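Serine-rich secreted cell wall anchored (LPXTG-motif ) protein (Lactobacillus reuteri ATCC 53608, PDB 5NXK) probably acts as a cell-wall-attached, serine-rich repeat adhesin whose beta-solenoid domain helps the bacterium attach in the host gut. Local coordinates at residues V90-S93 / T99-Y102; E148-R153 / A162-N167. All blocks are in the same frame, centred on the assembly; numbering follows the deposited sequence.

Interaction 1: residues V90-S93 / T99-Y102; sequences VNMS and TVTY
V100 presents its CG2 methyl as a bump that fits the notch between V90 and M92. On one flank of the notch, V90 CG1 lies 3.8 Å from V100 CG2. The other flank is the methionine, which wraps the same methyl with three consecutive atoms: M92 SD and M92 CE each stand 3.8 Å from V100 CG2, and M92 CG is only slightly farther off. The bend about the CG-SD bond of M92 (chi3 74°) turns the terminal methyl back over V100, so that M92 CE adds to the contact and comes within 4.1 Å of T99 N. A second, smaller contact lies beside the first. V90 uses its other methyl here, V90 CG2 being 3.8 Å from Y102 OH, near the plane of the phenol ring and at its edge. The valine therefore divides its two branches between V100 and Y102. No hydrogen bond spans the gap. The strand axes approach to 8.9 Å, far wider than neighbours in one sheet, and the N-to-C directions differ by 154°, so these are facing walls joined by side chains. Backbone hydrogen bonds run along the sheet, from V90 and M92 to W114 of the next coil, whereas the side chains of V90 and V100 also pack on L74 and L124. Strand 90-92 belongs to the five-strand parallel sheet and strand 97-102 to the eleven-strand one. Interdigitated apolar side chains between two parallel sheets are characteristic of the interior of a beta-solenoid, consistent with the pectate lyase-like family.

Interaction 2: residues E148-R153 / A162-N167; sequences EAFSHR and ALYVSN
The backbone O of Y164 accepts a hydrogen bond from S115 OG, tying the backbone of the tyrosine to the neighbouring coil. F150 places its CE2 corner 3.5 Å above the Y164 ring plane, over the centre of that face; the closest pairing is F150 CE2 to Y164 CZ at 3.6 Å. With planes inclined at 46° and centroids 4.6 Å apart, the F150 and Y164 rings form neither a flat stack nor a T-shape. L163 and V165 both touch L124 across the coil interior, whereas Y164 alternates to the outer face of strand 163-164, the last in a five-strand sheet of the beta-solenoid. There its ring stacks on W114 of the preceding coil and meets W189 edge-to-face. The segment 148-153 covers this aromatic patch as part of a long excursion from the coil, in which strand 151-152 pairs antiparallel with strand 159-160. F150 and H152, two residues apart, both direct their side chains at Y164. The imidazole takes the far end of the tyrosine: with CG anti to the backbone N (chi1 -174°), the ring of H152 reaches out from its strand to lie across the phenol oxygen, Y164 OH standing 3.9 Å above the plane of the H152 ring, over its centre.

Strands 90-92 and 163-164, one from each interaction, lie in the same five-strand parallel sheet, but the two contacts use opposite sides of it. Interaction 1 works on the inward side, with four of its five touching residues buried, and matches aliphatic and thioether groups to a facing sheet. Interaction 2 is partly buried on the outward side, where Y164 alone is buried and the partners are aromatic rings from a decorating loop. Both rest on van der Waals contact across their segments, largely aliphatic in one and aromatic in the other. The centres of interactions 1 and 2 are about 13 Å apart, and they do not touch; the backbone of W114, on strand 113-115, bonds to 90-92 while its ring stacks on Y164.

Interaction 1: residues V90-S93 / T99-Y102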
ATOM      1  N   VAL A  90      -6.351  -6.638   2.841  1.00 28.16           N
ATOM      2  CA  VAL A  90      -5.554  -7.081   3.978  1.00 28.12           C
ATOM      3  C   VAL A  90      -5.397  -5.959   4.998  1.00 31.95           C
ATOM      4  O   VAL A  90      -5.058  -4.803   4.671  1.00 29.03           O
ATOM      5  CB  VAL A  90      -4.157  -7.573   3.588  1.00 27.22           C
ATOM      6  CG1 VAL A  90      -3.501  -8.236   4.804  1.00 24.27           C
ATOM      7  CG2 VAL A  90      -4.244  -8.561   2.433  1.00 26.73           C
ATOM      8  N   ASN A  91      -5.660  -6.341   6.241  1.00 28.65           N
ATOM      9  CA  ASN A  91      -5.558  -5.479   7.399  1.00 27.72           C
ATOM     10  C   ASN A  91      -4.413  -6.020   8.227  1.00 24.83           C
ATOM     11  O   ASN A  91      -4.535  -7.062   8.851  1.00 25.30           O
ATOM     12  CB  ASN A  91      -6.878  -5.475   8.186  1.00 28.06           C
ATOM     13  CG  ASN A  91      -6.783  -4.741   9.517  1.00 31.25           C
ATOM     14  OD1 ASN A  91      -5.701  -4.366   9.967  1.00 32.28           O
ATOM     15  ND2 ASN A  91      -7.936  -4.533  10.157  1.00 32.59           N
ATOM     16  N   MET A  92      -3.306  -5.288   8.223  1.00 23.22           N
ATOM     17  CA  MET A  92      -2.049  -5.699   8.832  1.00 31.75           C
ATOM     18  C   MET A  92      -2.061  -5.228  10.271  1.00 31.37           C
ATOM     19  O   MET A  92      -1.476  -4.195  10.604  1.00 27.69           O
ATOM     20  CB  MET A  92      -0.877  -5.089   8.050  1.00 27.27           C
ATOM     21  CG  MET A  92      -0.878  -5.518   6.577  1.00 31.40           C
ATOM     22  SD  MET A  92       0.349  -4.671   5.529  1.00 34.09           S
ATOM     23  CE  MET A  92       1.831  -5.488   6.090  1.00 19.30           C
ATOM     24  N   SER A  93      -2.759  -5.976  11.119  1.00 28.83           N
ATOM     25  CA  SER A  93      -2.991  -5.542  12.490  1.00 28.56           C
ATOM     26  C   SER A  93      -2.243  -6.355  13.552  1.00 29.27           C
ATOM     27  O   SER A  93      -2.609  -6.314  14.723  1.00 28.07           O
ATOM     28  CB  SER A  93      -4.497  -5.583  12.790  1.00 30.33           C
ATOM     29  OG  SER A  93      -5.140  -4.396  12.356  1.00 33.43           O
ATOM     30  N   THR A  99       4.202  -8.778   6.674  1.00 25.14           N
ATOM     31  CA  THR A  99       4.680  -8.475   5.340  1.00 30.03           C
ATOM     32  C   THR A  99       3.677  -9.038   4.341  1.00 31.10           C
ATOM     33  O   THR A  99       3.319 -10.204   4.434  1.00 29.67           O
ATOM     34  CB  THR A  99       6.075  -9.066   5.111  1.00 27.57           C
ATOM     35  OG1 THR A  99       6.987  -8.480   6.058  1.00 31.21           O
ATOM     36  CG2 THR A  99       6.560  -8.780   3.693  1.00 30.94           C
ATOM     37  N   VAL A 100       3.197  -8.191   3.428  1.00 24.92           N
ATOM     38  CA  VAL A 100       2.247  -8.590   2.399  1.00 19.06           C
ATOM     39  C   VAL A 100       2.898  -8.380   1.033  1.00 25.28           C
ATOM     40  O   VAL A 100       3.516  -7.330   0.755  1.00 23.74           O
ATOM     41  CB  VAL A 100       0.925  -7.783   2.479  1.00 23.25           C
ATOM     42  CG1 VAL A 100       0.013  -8.125   1.303  1.00 21.04           C
ATOM     43  CG2 VAL A 100       0.213  -8.019   3.825  1.00 23.28           C
ATOM     44  N   THR A 101       2.780  -9.381   0.179  1.00 26.39           N
ATOM     45  CA  THR A 101       3.318  -9.303  -1.164  1.00 29.66           C
ATOM     46  C   THR A 101       2.215  -9.561  -2.171  1.00 26.58           C
ATOM     47  O   THR A 101       1.542 -10.590  -2.108  1.00 28.27           O
ATOM     48  CB  THR A 101       4.461 -10.314  -1.359  1.00 28.14           C
ATOM     49  OG1 THR A 101       5.519  -9.982  -0.465  1.00 31.00           O
ATOM     50  CG2 THR A 101       4.988 -10.289  -2.797  1.00 26.32           C
ATOM     51  N   TYR A 102       2.009  -8.609  -3.074  1.00 22.90           N
ATOM     52  CA  TYR A 102       1.096  -8.783  -4.198  1.00 25.66           C
ATOM     53  C   TYR A 102       1.920  -9.004  -5.450  1.00 23.82           C
ATOM     54  O   TYR A 102       2.707  -8.142  -5.830  1.00 28.05           O
ATOM     55  CB  TYR A 102       0.206  -7.557  -4.406  1.00 24.35           C
ATOM     56  CG  TYR A 102      -0.964  -7.384  -3.460  1.00 27.02           C
ATOM     57  CD1 TYR A 102      -1.256  -8.319  -2.473  1.00 25.56           C
ATOM     58  CD2 TYR A 102      -1.782  -6.261  -3.564  1.00 26.23           C
ATOM     59  CE1 TYR A 102      -2.353  -8.143  -1.618  1.00 22.11           C
ATOM     60  CE2 TYR A 102      -2.861  -6.074  -2.724  1.00 31.42           C
ATOM     61  CZ  TYR A 102      -3.141  -7.019  -1.752  1.00 28.75           C
ATOM     62  OH  TYR A 102      -4.215  -6.807  -0.923  1.00 28.82           O
TER

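Interaction 2: residues E148-R153 / A162-N167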
ATOM      1  N   GLU A 148     -15.684   1.828   1.261  1.00 30.94           N
ATOM      2  CA  GLU A 148     -15.387   2.861   2.242  1.00 35.41           C
ATOM      3  C   GLU A 148     -13.886   3.107   2.233  1.00 35.37           C
ATOM      4  O   GLU A 148     -13.096   2.226   1.886  1.00 31.45           O
ATOM      5  CB  GLU A 148     -15.842   2.466   3.652  1.00 40.06           C
ATOM      6  CG  GLU A 148     -17.327   2.214   3.813  1.00 53.90           C
ATOM      7  CD  GLU A 148     -17.657   1.635   5.182  1.00 64.52           C
ATOM      8  OE1 GLU A 148     -17.796   2.424   6.143  1.00 70.27           O
ATOM      9  OE2 GLU A 148     -17.760   0.393   5.301  1.00 65.26           O
ATOM     10  N   ALA A 149     -13.486   4.291   2.662  1.00 33.43           N
ATOM     11  CA  ALA A 149     -12.078   4.634   2.628  1.00 33.39           C
ATOM     12  C   ALA A 149     -11.656   5.030   4.021  1.00 35.60           C
ATOM     13  O   ALA A 149     -12.412   5.709   4.727  1.00 32.38           O
ATOM     14  CB  ALA A 149     -11.821   5.762   1.646  1.00 34.81           C
ATOM     15  N   PHE A 150     -10.462   4.598   4.420  1.00 31.91           N
ATOM     16  CA  PHE A 150      -9.904   5.022   5.692  1.00 24.42           C
ATOM     17  C   PHE A 150      -9.541   6.494   5.645  1.00 26.01           C
ATOM     18  O   PHE A 150      -8.942   6.964   4.684  1.00 27.10           O
ATOM     19  CB  PHE A 150      -8.668   4.196   6.059  1.00 28.81           C
ATOM     20  CG  PHE A 150      -7.998   4.663   7.315  1.00 30.00           C
ATOM     21  CD1 PHE A 150      -8.587   4.441   8.546  1.00 33.66           C
ATOM     22  CD2 PHE A 150      -6.791   5.353   7.264  1.00 27.08           C
ATOM     23  CE1 PHE A 150      -7.979   4.889   9.713  1.00 34.66           C
ATOM     24  CE2 PHE A 150      -6.174   5.796   8.425  1.00 31.27           C
ATOM     25  CZ  PHE A 150      -6.773   5.565   9.654  1.00 30.40           C
ATOM     26  N   SER A 151      -9.920   7.214   6.692  1.00 27.00           N
ATOM     27  CA  SER A 151      -9.658   8.641   6.810  1.00 32.43           C
ATOM     28  C   SER A 151      -8.866   8.930   8.083  1.00 33.71           C
ATOM     29  O   SER A 151      -9.075   8.282   9.111  1.00 31.93           O
ATOM     30  CB  SER A 151     -10.974   9.424   6.816  1.00 34.61           C
ATOM     31  OG  SER A 151     -10.715  10.808   6.959  1.00 42.06           O
ATOM     32  N   HIS A 152      -7.972   9.908   8.024  1.00 25.75           N
ATOM     33  CA  HIS A 152      -7.144  10.229   9.177  1.00 24.49           C
ATOM     34  C   HIS A 152      -6.807  11.714   9.180  1.00 27.42           C
ATOM     35  O   HIS A 152      -6.699  12.340   8.118  1.00 31.06           O
ATOM     36  CB  HIS A 152      -5.890   9.345   9.176  1.00 26.31           C
ATOM     37  CG  HIS A 152      -5.041   9.490  10.401  1.00 34.11           C
ATOM     38  ND1 HIS A 152      -5.408   8.978  11.628  1.00 36.56           N
ATOM     39  CD2 HIS A 152      -3.807  10.022  10.571  1.00 36.54           C
ATOM     40  CE1 HIS A 152      -4.456   9.231  12.510  1.00 38.15           C
ATOM     41  NE2 HIS A 152      -3.472   9.859  11.893  1.00 34.38           N
ATOM     42  N   ARG A 153      -6.666  12.287  10.370  1.00 28.04           N
ATOM     43  CA  ARG A 153      -6.426  13.722  10.488  1.00 33.40           C
ATOM     44  C   ARG A 153      -5.037  14.132   9.988  1.00 34.97           C
ATOM     45  O   ARG A 153      -4.086  13.360  10.078  1.00 31.45           O
ATOM     46  CB  ARG A 153      -6.593  14.168  11.945  1.00 46.53           C
ATOM     47  CG  ARG A 153      -6.792  15.672  12.107  1.00 64.24           C
ATOM     48  CD  ARG A 153      -6.486  16.142  13.530  1.00 78.66           C
ATOM     49  NE  ARG A 153      -6.397  17.599  13.588  1.00 88.66           N
ATOM     50  CZ  ARG A 153      -5.300  18.302  13.319  1.00 95.76           C
ATOM     51  NH1 ARG A 153      -4.162  17.688  13.008  1.00 92.86           N
ATOM     52  NH2 ARG A 153      -5.332  19.625  13.394  1.00 98.85           N
ATOM     53  N   ALA A 162      -5.562   5.407  -0.427  1.00 25.81           N
ATOM     54  CA  ALA A 162      -5.700   4.085  -1.051  1.00 23.07           C
ATOM     55  C   ALA A 162      -4.877   3.017  -0.341  1.00 26.37           C
ATOM     56  O   ALA A 162      -5.257   1.852  -0.314  1.00 29.11           O
ATOM     57  CB  ALA A 162      -5.299   4.152  -2.505  1.00 22.41           C
ATOM     58  N   LEU A 163      -3.732   3.416   0.208  1.00 23.41           N
ATOM     59  CA  LEU A 163      -2.825   2.475   0.865  1.00 26.81           C
ATOM     60  C   LEU A 163      -2.314   3.099   2.158  1.00 29.91           C
ATOM     61  O   LEU A 163      -1.692   4.165   2.137  1.00 30.81           O
ATOM     62  CB  LEU A 163      -1.645   2.116  -0.050  1.00 28.44           C
ATOM     63  CG  LEU A 163      -1.932   1.357  -1.347  1.00 28.26           C
ATOM     64  CD1 LEU A 163      -0.685   1.290  -2.227  1.00 24.72           C
ATOM     65  CD2 LEU A 163      -2.454  -0.061  -1.076  1.00 30.15           C
ATOM     66  N   TYR A 164      -2.564   2.435   3.284  1.00 26.65           N
ATOM     67  CA  TYR A 164      -2.126   2.956   4.577  1.00 22.85           C
ATOM     68  C   TYR A 164      -1.216   1.906   5.197  1.00 26.62           C
ATOM     69  O   TYR A 164      -1.634   1.101   6.034  1.00 28.39           O
ATOM     70  CB  TYR A 164      -3.332   3.264   5.464  1.00 24.07           C
ATOM     71  CG  TYR A 164      -3.067   4.072   6.707  1.00 26.85           C
ATOM     72  CD1 TYR A 164      -2.727   5.421   6.621  1.00 27.99           C
ATOM     73  CD2 TYR A 164      -3.198   3.500   7.980  1.00 25.18           C
ATOM     74  CE1 TYR A 164      -2.509   6.175   7.752  1.00 23.77           C
ATOM     75  CE2 TYR A 164      -2.988   4.258   9.132  1.00 21.92           C
ATOM     76  CZ  TYR A 164      -2.645   5.593   9.006  1.00 26.37           C
ATOM     77  OH  TYR A 164      -2.427   6.373  10.117  1.00 29.23           O
ATOM     78  N   VAL A 165       0.039   1.933   4.763  1.00 26.53           N
ATOM     79  CA  VAL A 165       1.015   0.912   5.099  1.00 27.26           C
ATOM     80  C   VAL A 165       2.106   1.598   5.894  1.00 29.44           C
ATOM     81  O   VAL A 165       2.768   2.508   5.393  1.00 23.70           O
ATOM     82  CB  VAL A 165       1.611   0.254   3.841  1.00 26.86           C
ATOM     83  CG1 VAL A 165       2.700  -0.758   4.224  1.00 24.12           C
ATOM     84  CG2 VAL A 165       0.510  -0.394   2.998  1.00 23.57           C
ATOM     85  N   SER A 166       2.300   1.168   7.133  1.00 22.62           N
ATOM     86  CA  SER A 166       3.080   1.982   8.050  1.00 20.66           C
ATOM     87  C   SER A 166       4.526   2.221   7.605  1.00 21.02           C
ATOM     88  O   SER A 166       5.008   3.361   7.640  1.00 21.75           O
ATOM     89  CB  SER A 166       3.067   1.341   9.440  1.00 24.50           C
ATOM     90  OG  SER A 166       3.661   2.216  10.379  1.00 21.42           O
ATOM     91  N   ASN A 167       5.229   1.166   7.203  1.00 16.44           N
ATOM     92  CA  ASN A 167       6.691   1.279   7.101  1.00 23.21           C
ATOM     93  C   ASN A 167       7.318   1.174   5.728  1.00 20.66           C
ATOM     94  O   ASN A 167       8.318   1.847   5.458  1.00 25.44           O
ATOM     95  CB  ASN A 167       7.348   0.233   7.995  1.00 20.86           C
ATOM     96  CG  ASN A 167       6.879   0.345   9.417  1.00 21.06           C
ATOM     97  OD1 ASN A 167       6.106  -0.491   9.878  1.00 22.74           O
ATOM     98  ND2 ASN A 167       7.299   1.404  10.109  1.00 19.61           N
TER